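Formate-dependent phosphoribosylglycinamide formyltransferase (Mycobacterium tuberculosis H37Rv, PDB 6KHR) belongs to the ATP-grasp superfamily of enzymes and assembles from two copies of its chain. Local coordinates at residues R39-A42 against I43-G47; A54-Y58 against V59-A63; Q321-V325 against F326-A330; T116-V119 against P120-A124. All blocks are in the same frame, centred on the assembly; numbering follows the deposited sequence.

Contact 1: R39-A42 against I43-G47; sequences RELA and IALQG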
ATOM      1  N   ARG A  39      -7.088   8.031  -3.336  1.00 51.95           N
ATOM      2  CA  ARG A  39      -7.605   6.681  -3.134  1.00 53.59           C
ATOM      3  C   ARG A  39      -6.714   5.873  -2.198  1.00 49.58           C
ATOM      4  O   ARG A  39      -7.211   5.180  -1.304  1.00 49.39           O
ATOM      5  CB  ARG A  39      -7.766   5.953  -4.470  1.00 42.48           C
ATOM      6  CG  ARG A  39      -8.139   4.486  -4.305  1.00 54.40           C
ATOM      7  CD  ARG A  39      -8.149   3.686  -5.609  1.00 71.27           C
ATOM      8  NE  ARG A  39      -8.366   2.262  -5.348  1.00 85.94           N
ATOM      9  CZ  ARG A  39      -7.392   1.355  -5.287  1.00 97.33           C
ATOM     10  NH1 ARG A  39      -6.125   1.717  -5.490  1.00 96.41           N
ATOM     11  NH2 ARG A  39      -7.683   0.083  -5.034  1.00 96.03           N
ATOM     12  N   GLU A  40      -5.403   5.958  -2.383  1.00 34.94           N
ATOM     13  CA  GLU A  40      -4.489   5.206  -1.534  1.00 40.40           C
ATOM     14  C   GLU A  40      -4.540   5.714  -0.094  1.00 41.91           C
ATOM     15  O   GLU A  40      -4.635   4.924   0.851  1.00 46.70           O
ATOM     16  CB  GLU A  40      -3.066   5.285  -2.111  1.00 42.10           C
ATOM     17  CG  GLU A  40      -2.973   4.930  -3.587  1.00 46.71           C
ATOM     18  CD  GLU A  40      -2.958   3.423  -3.838  1.00 75.24           C
ATOM     19  OE1 GLU A  40      -2.505   2.680  -2.941  1.00 86.62           O
ATOM     20  OE2 GLU A  40      -3.397   2.982  -4.928  1.00 88.55           O
ATOM     21  N   LEU A  41      -4.478   7.040   0.085  1.00 34.78           N
ATOM     22  CA  LEU A  41      -4.686   7.623   1.401  1.00 40.69           C
ATOM     23  C   LEU A  41      -5.964   7.092   2.039  1.00 43.64           C
ATOM     24  O   LEU A  41      -6.006   6.851   3.253  1.00 50.39           O
ATOM     25  CB  LEU A  41      -4.728   9.159   1.296  1.00 32.91           C
ATOM     26  CG  LEU A  41      -5.038   9.902   2.601  1.00 36.17           C
ATOM     27  CD1 LEU A  41      -4.072   9.467   3.683  1.00 35.62           C
ATOM     28  CD2 LEU A  41      -5.068  11.452   2.489  1.00 37.71           C
ATOM     29  N   ALA A  42      -7.005   6.876   1.236  1.00 36.69           N
ATOM     30  CA  ALA A  42      -8.281   6.450   1.790  1.00 36.59           C
ATOM     31  C   ALA A  42      -8.210   5.002   2.258  1.00 43.46           C
ATOM     32  O   ALA A  42      -8.786   4.641   3.297  1.00 45.35           O
ATOM     33  CB  ALA A  42      -9.384   6.645   0.755  1.00 42.34           C
ATOM     34  N   ILE A  43      -7.515   4.160   1.499  1.00 41.18           N
ATOM     35  CA  ILE A  43      -7.259   2.800   1.950  1.00 42.86           C
ATOM     36  C   ILE A  43      -6.484   2.840   3.255  1.00 43.51           C
ATOM     37  O   ILE A  43      -6.878   2.223   4.249  1.00 49.28           O
ATOM     38  CB  ILE A  43      -6.508   2.013   0.861  1.00 42.63           C
ATOM     39  CG1 ILE A  43      -7.432   1.687  -0.308  1.00 44.86           C
ATOM     40  CG2 ILE A  43      -5.839   0.767   1.435  1.00 29.24           C
ATOM     41  CD1 ILE A  43      -6.669   1.250  -1.565  1.00 57.11           C
ATOM     42  N   ALA A  44      -5.392   3.609   3.277  1.00 37.14           N
ATOM     43  CA  ALA A  44      -4.565   3.696   4.475  1.00 29.39           C
ATOM     44  C   ALA A  44      -5.404   4.073   5.686  1.00 40.45           C
ATOM     45  O   ALA A  44      -5.351   3.398   6.717  1.00 44.85           O
ATOM     46  CB  ALA A  44      -3.432   4.694   4.264  1.00 28.91           C
ATOM     47  N   LEU A  45      -6.220   5.127   5.559  1.00 37.37           N
ATOM     48  CA  LEU A  45      -7.022   5.593   6.686  1.00 43.96           C
ATOM     49  C   LEU A  45      -8.032   4.547   7.133  1.00 56.92           C
ATOM     50  O   LEU A  45      -8.454   4.550   8.297  1.00 46.55           O
ATOM     51  CB  LEU A  45      -7.761   6.872   6.307  1.00 36.87           C
ATOM     52  CG  LEU A  45      -6.953   8.153   6.287  1.00 40.35           C
ATOM     53  CD1 LEU A  45      -7.735   9.219   5.561  1.00 31.55           C
ATOM     54  CD2 LEU A  45      -6.670   8.553   7.703  1.00 40.88           C
ATOM     55  N   GLN A  46      -8.449   3.662   6.217  1.00 53.70           N
ATOM     56  CA  GLN A  46      -9.447   2.663   6.570  1.00 38.36           C
ATOM     57  C   GLN A  46      -8.816   1.487   7.284  1.00 33.66           C
ATOM     58  O   GLN A  46      -9.465   0.869   8.133  1.00 50.00           O
ATOM     59  CB  GLN A  46     -10.206   2.211   5.328  1.00 38.60           C
ATOM     60  CG  GLN A  46     -11.263   3.213   4.886  1.00 38.83           C
ATOM     61  CD  GLN A  46     -11.816   2.876   3.518  1.00 61.55           C
ATOM     62  OE1 GLN A  46     -11.311   1.973   2.853  1.00 74.11           O
ATOM     63  NE2 GLN A  46     -12.850   3.596   3.087  1.00 60.75           N
ATOM     64  N   GLY A  47      -7.547   1.195   6.984  1.00 32.26           N
ATOM     65  CA  GLY A  47      -6.825   0.197   7.755  1.00 32.68           C
ATOM     66  C   GLY A  47      -6.646   0.603   9.208  1.00 42.65           C
ATOM     67  O   GLY A  47      -6.591  -0.254  10.094  1.00 40.83           O
TER
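I43 and R39, one turn apart, meet on helix 36-47, the connecting helix of the beta-alpha-beta unit made by strand 28-32, this helix and strand 51-56. The backbone bond from I43 N to R39 O is 3.0 Å long, and the two side chains also touch. The R39 chain is extended from CG to NE, with CG anti to the backbone N (chi1 173°), which carries the guanidinium forward to I43; I43 CD1 sits 3.7 Å above the R39 guanidinium plane, over its centre, and covers one face. The rotation of that group is further set by a salt bridge from R39 NH1 to E40 OE2 at 3.1 Å, while R39 NH2 is hydrogen-bonded to Q46 OE1 of the second subunit. I43 also packs against I43 of that subunit, so the turn belongs to the dimer interface. At A44 the backbone N reaches E40 O at 2.9 Å with an N-H...O angle of 174°, a nearly straight helical bond, and the A44 methyl packs on A330 of helix 325-334. L45 N bonds to L41 O at 2.9 Å, its hydrogen bond accompanied by an apolar contact in which L45 CD1 lies 4.1 Å from L41 CG; the pair is flanked by strand 28-32 and helix 325-334. Q46 N gives a weak bond to A42 O, at 3.1 Å and bent to 134°. Its amide is held, NE2 by D68 OD2 and I66 O, and the aliphatic part closes the contact: Q46 CG rests 3.3 Å from A42 O.

Contact 2: A54-Y58 against V59-A63; sequences AVDGY and VGAPA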
ATOM      1  N   ALA A  54     -15.214  10.938   0.582  1.00 50.41           N
ATOM      2  CA  ALA A  54     -14.487  11.453  -0.571  1.00 57.69           C
ATOM      3  C   ALA A  54     -15.346  12.485  -1.297  1.00 59.90           C
ATOM      4  O   ALA A  54     -16.461  12.182  -1.738  1.00 58.74           O
ATOM      5  CB  ALA A  54     -14.066  10.329  -1.518  1.00 50.62           C
ATOM      6  N   VAL A  55     -14.821  13.700  -1.410  1.00 63.58           N
ATOM      7  CA  VAL A  55     -15.507  14.822  -2.035  1.00 74.93           C
ATOM      8  C   VAL A  55     -14.774  15.170  -3.317  1.00 80.37           C
ATOM      9  O   VAL A  55     -13.538  15.191  -3.344  1.00 77.49           O
ATOM     10  CB  VAL A  55     -15.567  16.043  -1.093  1.00 67.32           C
ATOM     11  CG1 VAL A  55     -16.301  17.172  -1.761  1.00 56.07           C
ATOM     12  CG2 VAL A  55     -16.222  15.674   0.233  1.00 63.63           C
ATOM     13  N   ASP A  56     -15.531  15.439  -4.380  1.00 83.50           N
ATOM     14  CA  ASP A  56     -14.946  15.962  -5.608  1.00 84.90           C
ATOM     15  C   ASP A  56     -16.040  16.639  -6.424  1.00 84.53           C
ATOM     16  O   ASP A  56     -17.209  16.665  -6.029  1.00 88.66           O
ATOM     17  CB  ASP A  56     -14.238  14.866  -6.406  1.00 84.31           C
ATOM     18  CG  ASP A  56     -13.115  15.418  -7.270  1.00 86.82           C
ATOM     19  OD1 ASP A  56     -13.280  16.550  -7.790  1.00 84.96           O
ATOM     20  OD2 ASP A  56     -12.070  14.741  -7.409  1.00 85.86           O
ATOM     21  N   GLY A  57     -15.640  17.198  -7.570  1.00 75.92           N
ATOM     22  CA  GLY A  57     -16.549  17.896  -8.465  1.00 69.54           C
ATOM     23  C   GLY A  57     -17.436  17.023  -9.337  1.00 80.84           C
ATOM     24  O   GLY A  57     -18.625  17.319  -9.484  1.00 86.73           O
ATOM     25  N   TYR A  58     -16.885  15.951  -9.916  1.00 81.91           N
ATOM     26  CA  TYR A  58     -17.562  15.080 -10.875  1.00 78.75           C
ATOM     27  C   TYR A  58     -17.959  13.759 -10.218  1.00 87.75           C
ATOM     28  O   TYR A  58     -17.671  13.499  -9.047  1.00 94.60           O
ATOM     29  CB  TYR A  58     -16.676  14.833 -12.100  1.00 69.32           C
ATOM     30  CG  TYR A  58     -15.355  14.163 -11.793  1.00 72.39           C
ATOM     31  CD1 TYR A  58     -14.335  14.855 -11.143  1.00 65.62           C
ATOM     32  CD2 TYR A  58     -15.115  12.843 -12.166  1.00 75.75           C
ATOM     33  CE1 TYR A  58     -13.119  14.250 -10.865  1.00 66.64           C
ATOM     34  CE2 TYR A  58     -13.892  12.228 -11.889  1.00 72.08           C
ATOM     35  CZ  TYR A  58     -12.905  12.935 -11.240  1.00 72.37           C
ATOM     36  OH  TYR A  58     -11.699  12.342 -10.964  1.00 78.19           O
ATOM     37  N   VAL A  59     -18.603  12.898 -11.005  1.00 86.99           N
ATOM     38  CA  VAL A  59     -19.347  11.767 -10.453  1.00 84.79           C
ATOM     39  C   VAL A  59     -18.473  10.535 -10.250  1.00 91.93           C
ATOM     40  O   VAL A  59     -18.609   9.832  -9.244  1.00 95.26           O
ATOM     41  CB  VAL A  59     -20.548  11.453 -11.363  1.00 74.54           C
ATOM     42  CG1 VAL A  59     -21.404  10.372 -10.740  1.00 54.16           C
ATOM     43  CG2 VAL A  59     -21.347  12.713 -11.621  1.00 81.52           C
ATOM     44  N   GLY A  60     -17.583  10.228 -11.186  1.00 98.79           N
ATOM     45  CA  GLY A  60     -16.789   9.024 -11.043  1.00106.36           C
ATOM     46  C   GLY A  60     -15.369   9.279 -10.586  1.00112.27           C
ATOM     47  O   GLY A  60     -14.424   9.075 -11.351  1.00128.40           O
ATOM     48  N   ALA A  61     -15.198   9.718  -9.354  1.00 96.10           N
ATOM     49  CA  ALA A  61     -13.791   9.970  -9.096  1.00 76.76           C
ATOM     50  C   ALA A  61     -13.148   8.765  -8.406  1.00 67.70           C
ATOM     51  O   ALA A  61     -13.840   7.974  -7.762  1.00 64.51           O
ATOM     52  CB  ALA A  61     -13.634  11.220  -8.239  1.00 67.86           C
ATOM     53  N   PRO A  62     -11.823   8.587  -8.541  1.00 61.83           N
ATOM     54  CA  PRO A  62     -11.184   7.347  -8.042  1.00 67.24           C
ATOM     55  C   PRO A  62     -11.444   6.987  -6.581  1.00 69.79           C
ATOM     56  O   PRO A  62     -11.771   5.828  -6.295  1.00 70.06           O
ATOM     57  CB  PRO A  62      -9.692   7.609  -8.300  1.00 60.72           C
ATOM     58  CG  PRO A  62      -9.676   8.496  -9.494  1.00 52.80           C
ATOM     59  CD  PRO A  62     -10.916   9.362  -9.408  1.00 54.41           C
ATOM     60  N   ALA A  63     -11.297   7.931  -5.644  1.00 63.11           N
ATOM     61  CA  ALA A  63     -11.529   7.598  -4.238  1.00 66.97           C
ATOM     62  C   ALA A  63     -13.006   7.393  -3.912  1.00 75.22           C
ATOM     63  O   ALA A  63     -13.322   6.810  -2.871  1.00 68.92           O
ATOM     64  CB  ALA A  63     -10.929   8.677  -3.326  1.00 57.18           C
TER
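Y58 holds its ring with CG between the backbone N and the carbonyl carbon (chi1 60°), and this folds the side chain back over the chain that follows, onto G60, A61 and P62. The part of the ring bearing CE2, CZ and OH is what reaches these residues. Y58 CE2 comes to 3.2 Å from G60 O, Y58 CZ lies 3.5 Å from the A61 methyl carbon CB, and Y58 OH is 3.5 Å from P62 CD, the tyrosine and proline side chains crossing at about a right angle. The turn leads from strand 51-56 to helix 62-66 within a beta-alpha-beta unit completed by strand 69-72, and the end-to-end directions of its two halves differ by 147°, evidence that the chain nearly reverses. Deeper in, A54 and A63 bring their methyl groups together, CB to CB 4.0 Å, and close the base of the reversal where the strand runs past the start of the weakly bonded helix 62-66. Between base and ring, D56 OD2 lies 3.9 Å from A61 CB. The same oxygen accepts from S34 N, which ties the end of strand 51-56 to the segment after strand 28-32. P62 and A63 in turn lean on E36 and S38 of helix 36-47. With no hydrogen bond between the two halves, the chemistry is one of apolar and van der Waals packing; the firm polar partner of D56 is S34 N, and the two halves meet through methyl, ring and proline surfaces.

Contact 3: Q321-V325 against F326-A330; sequences QRLSV and FELQA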
ATOM      1  N   GLN A 321       9.822   2.421   1.203  1.00 25.86           N
ATOM      2  CA  GLN A 321       9.781   2.719   2.628  1.00 29.64           C
ATOM      3  C   GLN A 321       8.876   1.734   3.342  1.00 26.41           C
ATOM      4  O   GLN A 321       7.905   1.255   2.765  1.00 26.47           O
ATOM      5  CB  GLN A 321       9.254   4.138   2.909  1.00 37.96           C
ATOM      6  CG  GLN A 321       9.950   5.238   2.154  1.00 47.89           C
ATOM      7  CD  GLN A 321       9.758   6.587   2.791  1.00 44.37           C
ATOM      8  OE1 GLN A 321      10.724   7.302   3.016  1.00 52.15           O
ATOM      9  NE2 GLN A 321       8.507   6.945   3.089  1.00 34.31           N
ATOM     10  N   ARG A 322       9.198   1.456   4.613  1.00 26.76           N
ATOM     11  CA  ARG A 322       8.272   0.737   5.484  1.00 28.39           C
ATOM     12  C   ARG A 322       6.864   1.333   5.413  1.00 32.39           C
ATOM     13  O   ARG A 322       5.885   0.616   5.196  1.00 45.32           O
ATOM     14  CB  ARG A 322       8.797   0.748   6.923  1.00 28.88           C
ATOM     15  CG  ARG A 322       8.173  -0.296   7.824  1.00 33.22           C
ATOM     16  CD  ARG A 322       8.645  -0.153   9.281  1.00 37.14           C
ATOM     17  NE  ARG A 322       7.937   0.935   9.963  1.00 45.02           N
ATOM     18  CZ  ARG A 322       6.813   0.815  10.676  1.00 36.84           C
ATOM     19  NH1 ARG A 322       6.207  -0.343  10.834  1.00 30.01           N
ATOM     20  NH2 ARG A 322       6.287   1.884  11.247  1.00 55.13           N
ATOM     21  N   LEU A 323       6.742   2.641   5.592  1.00 27.69           N
ATOM     22  CA  LEU A 323       5.459   3.346   5.517  1.00 34.84           C
ATOM     23  C   LEU A 323       5.465   4.262   4.294  1.00 38.43           C
ATOM     24  O   LEU A 323       6.327   5.141   4.169  1.00 35.96           O
ATOM     25  CB  LEU A 323       5.205   4.155   6.789  1.00 34.11           C
ATOM     26  CG  LEU A 323       5.278   3.345   8.093  1.00 39.65           C
ATOM     27  CD1 LEU A 323       4.955   4.181   9.320  1.00 31.08           C
ATOM     28  CD2 LEU A 323       4.329   2.181   8.022  1.00 54.61           C
ATOM     29  N   SER A 324       4.518   4.048   3.388  1.00 34.30           N
ATOM     30  CA  SER A 324       4.466   4.873   2.195  1.00 37.01           C
ATOM     31  C   SER A 324       3.994   6.280   2.547  1.00 40.54           C
ATOM     32  O   SER A 324       3.439   6.530   3.625  1.00 32.39           O
ATOM     33  CB  SER A 324       3.534   4.260   1.150  1.00 41.06           C
ATOM     34  OG  SER A 324       2.192   4.276   1.604  1.00 46.81           O
ATOM     35  N   VAL A 325       4.211   7.204   1.606  1.00 37.05           N
ATOM     36  CA  VAL A 325       3.821   8.590   1.842  1.00 40.20           C
ATOM     37  C   VAL A 325       2.349   8.667   2.209  1.00 36.92           C
ATOM     38  O   VAL A 325       1.941   9.558   2.960  1.00 43.51           O
ATOM     39  CB  VAL A 325       4.153   9.460   0.610  1.00 39.02           C
ATOM     40  CG1 VAL A 325       3.355   8.994  -0.614  1.00 35.00           C
ATOM     41  CG2 VAL A 325       3.923  10.942   0.912  1.00 33.01           C
ATOM     42  N   PHE A 326       1.544   7.712   1.721  1.00 37.35           N
ATOM     43  CA  PHE A 326       0.123   7.633   2.042  1.00 31.94           C
ATOM     44  C   PHE A 326      -0.130   7.068   3.436  1.00 37.67           C
ATOM     45  O   PHE A 326      -1.033   7.532   4.142  1.00 38.67           O
ATOM     46  CB  PHE A 326      -0.589   6.775   1.007  1.00 32.24           C
ATOM     47  CG  PHE A 326      -0.310   7.178  -0.386  1.00 39.73           C
ATOM     48  CD1 PHE A 326      -0.547   8.478  -0.795  1.00 46.01           C
ATOM     49  CD2 PHE A 326       0.191   6.264  -1.295  1.00 39.07           C
ATOM     50  CE1 PHE A 326      -0.288   8.862  -2.088  1.00 44.93           C
ATOM     51  CE2 PHE A 326       0.451   6.640  -2.604  1.00 41.58           C
ATOM     52  CZ  PHE A 326       0.217   7.936  -2.997  1.00 50.57           C
ATOM     53  N   GLU A 327       0.627   6.048   3.843  1.00 37.71           N
ATOM     54  CA  GLU A 327       0.499   5.588   5.219  1.00 32.72           C
ATOM     55  C   GLU A 327       0.995   6.659   6.182  1.00 28.71           C
ATOM     56  O   GLU A 327       0.396   6.878   7.239  1.00 31.92           O
ATOM     57  CB  GLU A 327       1.243   4.258   5.399  1.00 52.87           C
ATOM     58  CG  GLU A 327       0.711   3.153   4.450  1.00 73.48           C
ATOM     59  CD  GLU A 327       1.525   1.839   4.422  1.00 95.44           C
ATOM     60  OE1 GLU A 327       2.779   1.866   4.301  1.00 97.28           O
ATOM     61  OE2 GLU A 327       0.887   0.761   4.488  1.00102.49           O
ATOM     62  N   LEU A 328       2.046   7.393   5.809  1.00 28.44           N
ATOM     63  CA  LEU A 328       2.480   8.483   6.681  1.00 34.50           C
ATOM     64  C   LEU A 328       1.405   9.567   6.798  1.00 41.75           C
ATOM     65  O   LEU A 328       1.124  10.058   7.902  1.00 38.69           O
ATOM     66  CB  LEU A 328       3.800   9.070   6.186  1.00 32.62           C
ATOM     67  CG  LEU A 328       5.036   8.166   6.161  1.00 34.69           C
ATOM     68  CD1 LEU A 328       6.152   8.853   5.368  1.00 32.75           C
ATOM     69  CD2 LEU A 328       5.517   7.803   7.579  1.00 28.77           C
ATOM     70  N   GLN A 329       0.776   9.946   5.684  1.00 39.03           N
ATOM     71  CA  GLN A 329      -0.223  10.995   5.812  1.00 47.44           C
ATOM     72  C   GLN A 329      -1.512  10.493   6.450  1.00 45.06           C
ATOM     73  O   GLN A 329      -2.216  11.281   7.087  1.00 44.16           O
ATOM     74  CB  GLN A 329      -0.493  11.671   4.470  1.00 51.00           C
ATOM     75  CG  GLN A 329      -0.811  10.751   3.351  1.00 74.92           C
ATOM     76  CD  GLN A 329      -0.949  11.487   2.035  1.00 93.64           C
ATOM     77  OE1 GLN A 329      -1.334  10.897   1.021  1.00106.53           O
ATOM     78  NE2 GLN A 329      -0.637  12.781   2.043  1.00 87.66           N
ATOM     79  N   ALA A 330      -1.822   9.202   6.347  1.00 36.25           N
ATOM     80  CA  ALA A 330      -2.910   8.693   7.170  1.00 37.36           C
ATOM     81  C   ALA A 330      -2.573   8.830   8.653  1.00 44.32           C
ATOM     82  O   ALA A 330      -3.400   9.306   9.440  1.00 43.73           O
ATOM     83  CB  ALA A 330      -3.234   7.246   6.811  1.00 29.62           C
TER
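L328 N gives to S324 O at 2.7 Å, the shortest polar bond here, nearly in line with the C=O bond and made within the first turn of helix 325-334. The backbone N of S324 gives to E327 OE1 at 2.9 Å, at 163°, on the lone pair anti to the other carboxylate oxygen. S324 OG, held between the backbone N and the carbonyl carbon (chi1 66°), accepts from E327 N at 3.3 Å. E327 OE2 is salt-bridged to R319 of the second subunit, so the carboxylate serves helix start and interface at once. Beside these polar bonds lies apolar packing. V325 CG1 stands over the centre of the F326 ring, 3.9 Å from its centroid and 8° off the normal, a CH-pi contact, while W315 meets the same ring edge-to-face. L323 CB touches L328 CD2 at 3.7 Å, the two leucines crossing at about a right angle, and L328 also packs on C244 of strand 238-252. The reciprocal bonds, S324 OG from E327 N and E327 OE1 from S324 N, define a capping box at the N-terminus of helix 325-334.

Contact 4: T116-V119 against P120-A124; sequences TELV and PNARA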
ATOM      1  N   THR A 116     -13.632  20.342  14.182  1.00 89.80           N
ATOM      2  CA  THR A 116     -12.970  19.781  13.014  1.00 74.74           C
ATOM      3  C   THR A 116     -11.566  20.353  12.947  1.00 77.52           C
ATOM      4  O   THR A 116     -11.395  21.574  13.026  1.00 80.61           O
ATOM      5  CB  THR A 116     -13.732  20.124  11.732  1.00 75.62           C
ATOM      6  OG1 THR A 116     -14.997  19.453  11.726  1.00 77.32           O
ATOM      7  CG2 THR A 116     -12.927  19.720  10.501  1.00 78.14           C
ATOM      8  N   GLU A 117     -10.570  19.477  12.890  1.00 79.80           N
ATOM      9  CA  GLU A 117      -9.163  19.924  12.783  1.00 69.34           C
ATOM     10  C   GLU A 117      -8.823  19.910  11.307  1.00 62.41           C
ATOM     11  O   GLU A 117      -9.223  18.994  10.638  1.00 64.60           O
ATOM     12  CB  GLU A 117      -8.208  18.998  13.522  1.00 73.58           C
ATOM     13  CG  GLU A 117      -8.535  18.799  14.980  1.00 87.85           C
ATOM     14  CD  GLU A 117      -7.344  18.445  15.849  1.00 96.42           C
ATOM     15  OE1 GLU A 117      -7.215  17.291  16.245  1.00 96.22           O
ATOM     16  OE2 GLU A 117      -6.548  19.332  16.127  1.00100.51           O
ATOM     17  N   LEU A 118      -8.157  20.940  10.826  1.00 60.54           N
ATOM     18  CA  LEU A 118      -7.791  20.925   9.404  1.00 52.86           C
ATOM     19  C   LEU A 118      -6.389  20.352   9.289  1.00 50.32           C
ATOM     20  O   LEU A 118      -5.538  20.840   9.969  1.00 50.79           O
ATOM     21  CB  LEU A 118      -7.841  22.356   8.902  1.00 54.61           C
ATOM     22  CG  LEU A 118      -9.075  22.656   8.075  1.00 60.85           C
ATOM     23  CD1 LEU A 118     -10.263  22.907   8.973  1.00 64.14           C
ATOM     24  CD2 LEU A 118      -8.832  23.823   7.153  1.00 51.31           C
ATOM     25  N   VAL A 119      -6.194  19.324   8.472  1.00 48.53           N
ATOM     26  CA  VAL A 119      -4.843  18.729   8.302  1.00 46.76           C
ATOM     27  C   VAL A 119      -4.602  18.563   6.814  1.00 59.57           C
ATOM     28  O   VAL A 119      -4.988  17.569   6.308  1.00 70.86           O
ATOM     29  CB  VAL A 119      -4.737  17.360   8.981  1.00 54.68           C
ATOM     30  CG1 VAL A 119      -3.346  16.802   8.855  1.00 53.03           C
ATOM     31  CG2 VAL A 119      -5.148  17.403  10.429  1.00 50.70           C
ATOM     32  N   PRO A 120      -3.950  19.484   6.097  1.00 61.77           N
ATOM     33  CA  PRO A 120      -3.192  20.550   6.707  1.00 52.85           C
ATOM     34  C   PRO A 120      -4.029  21.779   7.066  1.00 54.19           C
ATOM     35  O   PRO A 120      -5.138  21.813   6.706  1.00 53.94           O
ATOM     36  CB  PRO A 120      -2.223  20.896   5.580  1.00 51.16           C
ATOM     37  CG  PRO A 120      -2.994  20.644   4.333  1.00 50.24           C
ATOM     38  CD  PRO A 120      -3.865  19.463   4.650  1.00 55.42           C
ATOM     39  N   ASN A 121      -3.413  22.741   7.747  1.00 58.24           N
ATOM     40  CA  ASN A 121      -3.995  24.032   8.195  1.00 55.13           C
ATOM     41  C   ASN A 121      -4.449  24.863   7.008  1.00 59.77           C
ATOM     42  O   ASN A 121      -3.830  24.781   5.979  1.00 66.22           O
ATOM     43  CB  ASN A 121      -2.906  24.991   8.652  1.00 56.88           C
ATOM     44  CG  ASN A 121      -2.425  24.733  10.054  1.00 72.83           C
ATOM     45  OD1 ASN A 121      -2.989  23.920  10.757  1.00 86.31           O
ATOM     46  ND2 ASN A 121      -1.393  25.431  10.467  1.00 62.89           N
ATOM     47  N   ALA A 122      -5.449  25.707   7.200  1.00 62.54           N
ATOM     48  CA  ALA A 122      -5.880  26.580   6.097  1.00 60.71           C
ATOM     49  C   ALA A 122      -4.742  27.537   5.807  1.00 59.12           C
ATOM     50  O   ALA A 122      -4.657  28.019   4.711  1.00 64.07           O
ATOM     51  CB  ALA A 122      -7.123  27.303   6.460  1.00 57.22           C
ATOM     52  N   ARG A 123      -3.925  27.814   6.811  1.00 65.82           N
ATOM     53  CA  ARG A 123      -2.718  28.604   6.583  1.00 76.54           C
ATOM     54  C   ARG A 123      -1.858  27.979   5.487  1.00 75.45           C
ATOM     55  O   ARG A 123      -1.537  28.623   4.482  1.00 85.94           O
ATOM     56  CB  ARG A 123      -1.919  28.738   7.881  1.00 76.65           C
ATOM     57  CG  ARG A 123      -0.430  29.013   7.657  1.00 83.90           C
ATOM     58  CD  ARG A 123       0.159  29.917   8.729  1.00 89.17           C
ATOM     59  NE  ARG A 123       1.526  30.332   8.415  1.00 96.14           N
ATOM     60  CZ  ARG A 123       1.834  31.341   7.604  1.00 98.66           C
ATOM     61  NH1 ARG A 123       0.875  32.044   7.017  1.00 96.86           N
ATOM     62  NH2 ARG A 123       3.104  31.649   7.377  1.00 91.88           N
ATOM     63  N   ALA A 124      -1.494  26.710   5.662  1.00 61.34           N
ATOM     64  CA  ALA A 124      -0.598  26.055   4.717  1.00 59.34           C
ATOM     65  C   ALA A 124      -1.218  25.987   3.328  1.00 62.32           C
ATOM     66  O   ALA A 124      -0.527  26.208   2.322  1.00 65.50           O
ATOM     67  CB  ALA A 124      -0.246  24.658   5.218  1.00 64.05           C
TER
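A cis-proline turn links strand 117-118, an outermost strand of the five-stranded parallel sheet, to helix 122-129. The evidence for the cis peptide is direct: V119 CA and P120 CA are only 2.9 Å apart, clearly closer than the CA atoms of a trans peptide link would be. Across this bend L118 meets residues beyond the proline. L118 CB lies 3.5 Å from P120 O, and its CD2 branch reaches over to the start of the helix, 3.9 Å from A122 CB and the same distance from A122 N. This is the apolar side-chain contact between the two segments, a leucine branch against a single methyl group, and the A122 methyl is the first side chain of the helix. N121 occupies the N-cap position, yet its side chain makes no capping bond; the first helical amide is served from outside, since A122 N is hydrogen-bonded to E109 OE2 at the end of helix 102-109. The two segments therefore meet by apolar and van der Waals contact. Around them, L118 packs on L105 and V108 of helix 102-109 and on L93 of strand 92-95, whose backbone also bonds with E117 and V119, while V119 packs on R287, P120 rests on V308 and A122 on D106.

Along the chain the order is contact 1, contact 2, contact 4, contact 3. Contacts 1 and 2 are consecutive in the parallel sheet region, with centres about 15 Å apart, and touch where R39 CA meets A63 CB at 3.9 Å. Contact 4 reaches the same sheet as contact 2 through its outermost strand 117-118, but their centres are about 21 Å apart. Contacts 1 and 3 lie closest, about 10 Å between centres, because helix 36-47 packs on helix 325-334; E40 CB approaches F326 CD2 to 3.5 Å. Helix 36-47 thus joins the parallel sheet to helix 325-334. Contacts 1 and 3 also both touch the second subunit, so this helix pair lies by the dimer interface.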